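Local coordinates for protein BAG family molecular chaperone regulator 3 (Arabidopsis thaliana, PDB 4HWF) that probably acts as a co-chaperone in programmed cell death and stress responses, binding the ATPase domain of HSP70/HSC70 chaperones through its BAG domain, at residues A[6-10]-A[52-56]. Sequence-based numbering, arbitrary orientation.
Sequences SISDI and RLDAI
Residues 6-10 and 52-56 are regular alpha-helix (phi/psi near -62/-44), with backbone hydrogen bonds I10 N to S6 O (3.1 Å) and I56 N to R52 O (3.2 Å). The segment axes run antiparallel (signed crossing -159°), 10.2 Å apart at closest approach; the nearest CA atoms, of I7 and L53, are 6.6 Å apart. I10 and I56, both m,t, point their CA-CB bonds at the partner helix and bring I10 CD1 to 3.8 Å from I56 CD1. I10 CD1 also lies 3.7 Å from L53 N, while S6 (m), its CA-CB bond also toward the partner, puts CB 3.5 Å from I56 CD1. This is one end of the antiparallel pairing of helices 3-29 and 36-57 in the three-helix bundle of the BAG domain; D54, pointing away, forms a salt bridge with R72 on helix 62-86. I7 (m,t) leaves sideways, its CG1 3.9 Å from I56 CG2 and 4.1 Å from CD1 of L53, whose t,p rotamer brings the side-chain end nearer. R52 (m,t,p, chi4 93°), CA-CB toward helix 3-29, has NE 3.9 Å from I10 CG1 and NH2 4.3 Å from S6 O, too far to hydrogen-bond, both at the guanidinium edge.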
loop_
_atom_site.group_PDB
_atom_site.type_symbol
_atom_site.label_atom_id
_atom_site.label_comp_id
_atom_site.label_asym_id
_atom_site.label_seq_id
_atom_site.Cartn_x
_atom_site.Cartn_y
_atom_site.Cartn_z
ATOM N N SER A 6 -15.585 9.812 -2.661
ATOM C CA SER A 6 -14.414 9.606 -1.818
ATOM C C SER A 6 -13.579 8.458 -2.349
ATOM O O SER A 6 -12.366 8.573 -2.442
ATOM C CB SER A 6 -14.804 9.346 -0.366
ATOM O OG SER A 6 -15.376 10.499 0.210
ATOM N N ILE A 7 -14.224 7.353 -2.713
ATOM C CA ILE A 7 -13.480 6.223 -3.261
ATOM C C ILE A 7 -12.770 6.596 -4.564
ATOM O O ILE A 7 -11.618 6.218 -4.780
ATOM C CB ILE A 7 -14.363 4.975 -3.460
ATOM C CG1 ILE A 7 -14.850 4.453 -2.103
ATOM C CG2 ILE A 7 -13.589 3.884 -4.199
ATOM C CD1 ILE A 7 -15.831 3.298 -2.203
ATOM N N SER A 8 -13.456 7.346 -5.420
ATOM C CA SER A 8 -12.844 7.870 -6.641
ATOM C C SER A 8 -11.572 8.660 -6.374
ATOM O O SER A 8 -10.563 8.462 -7.044
ATOM C CB SER A 8 -13.821 8.777 -7.389
ATOM O OG SER A 8 -14.729 8.014 -8.150
ATOM N N ASP A 9 -11.637 9.577 -5.415
ATOM C CA ASP A 9 -10.491 10.422 -5.090
ATOM C C ASP A 9 -9.325 9.581 -4.586
ATOM O O ASP A 9 -8.169 9.852 -4.889
ATOM C CB ASP A 9 -10.876 11.469 -4.044
ATOM C CG ASP A 9 -11.984 12.399 -4.525
ATOM O OD1 ASP A 9 -12.209 12.478 -5.756
ATOM O OD2 ASP A 9 -12.630 13.057 -3.670
ATOM N N ILE A 10 -9.637 8.551 -3.809
ATOM C CA ILE A 10 -8.605 7.660 -3.310
ATOM C C ILE A 10 -7.947 6.933 -4.476
ATOM O O ILE A 10 -6.724 6.810 -4.540
ATOM C CB ILE A 10 -9.188 6.657 -2.288
ATOM C CG1 ILE A 10 -9.550 7.389 -0.991
ATOM C CG2 ILE A 10 -8.205 5.550 -2.007
ATOM C CD1 ILE A 10 -10.449 6.581 -0.061
ATOM N N ARG A 52 -8.081 5.400 4.842
ATOM C CA ARG A 52 -9.273 6.140 4.423
ATOM C C ARG A 52 -10.257 5.238 3.685
ATOM O O ARG A 52 -11.467 5.350 3.861
ATOM C CB ARG A 52 -8.928 7.317 3.508
ATOM C CG ARG A 52 -8.262 8.468 4.185
ATOM C CD ARG A 52 -7.927 9.557 3.170
ATOM N NE ARG A 52 -8.932 9.661 2.106
ATOM C CZ ARG A 52 -9.974 10.490 2.124
ATOM N NH1 ARG A 52 -10.174 11.293 3.166
ATOM N NH2 ARG A 52 -10.820 10.521 1.093
ATOM N N LEU A 53 -9.728 4.363 2.842
ATOM C CA LEU A 53 -10.568 3.477 2.033
ATOM C C LEU A 53 -11.316 2.502 2.945
ATOM O O LEU A 53 -12.530 2.332 2.832
ATOM C CB LEU A 53 -9.703 2.700 1.035
ATOM C CG LEU A 53 -10.453 1.750 0.090
ATOM C CD1 LEU A 53 -11.519 2.508 -0.724
ATOM C CD2 LEU A 53 -9.493 0.994 -0.820
ATOM N N ASP A 54 -10.572 1.878 3.851
ATOM C CA ASP A 54 -11.140 0.943 4.818
ATOM C C ASP A 54 -12.213 1.580 5.691
ATOM O O ASP A 54 -13.238 0.954 5.971
ATOM C CB ASP A 54 -10.049 0.313 5.684
ATOM C CG ASP A 54 -9.261 -0.757 4.938
ATOM O OD1 ASP A 54 -9.704 -1.146 3.826
ATOM O OD2 ASP A 54 -8.209 -1.203 5.461
ATOM N N ALA A 55 -11.982 2.820 6.111
ATOM C CA ALA A 55 -12.960 3.536 6.932
ATOM C C ALA A 55 -14.281 3.718 6.156
ATOM O O ALA A 55 -15.381 3.657 6.727
ATOM C CB ALA A 55 -12.390 4.895 7.370
ATOM N N ILE A 56 -14.170 3.939 4.852
ATOM C CA ILE A 56 -15.355 4.043 3.999
ATOM C C ILE A 56 -16.049 2.682 3.839
ATOM O O ILE A 56 -17.259 2.550 4.043
ATOM C CB ILE A 56 -14.993 4.642 2.601
ATOM C CG1 ILE A 56 -14.668 6.136 2.728
ATOM C CG2 ILE A 56 -16.122 4.418 1.603
ATOM C CD1 ILE A 56 -13.820 6.673 1.584
#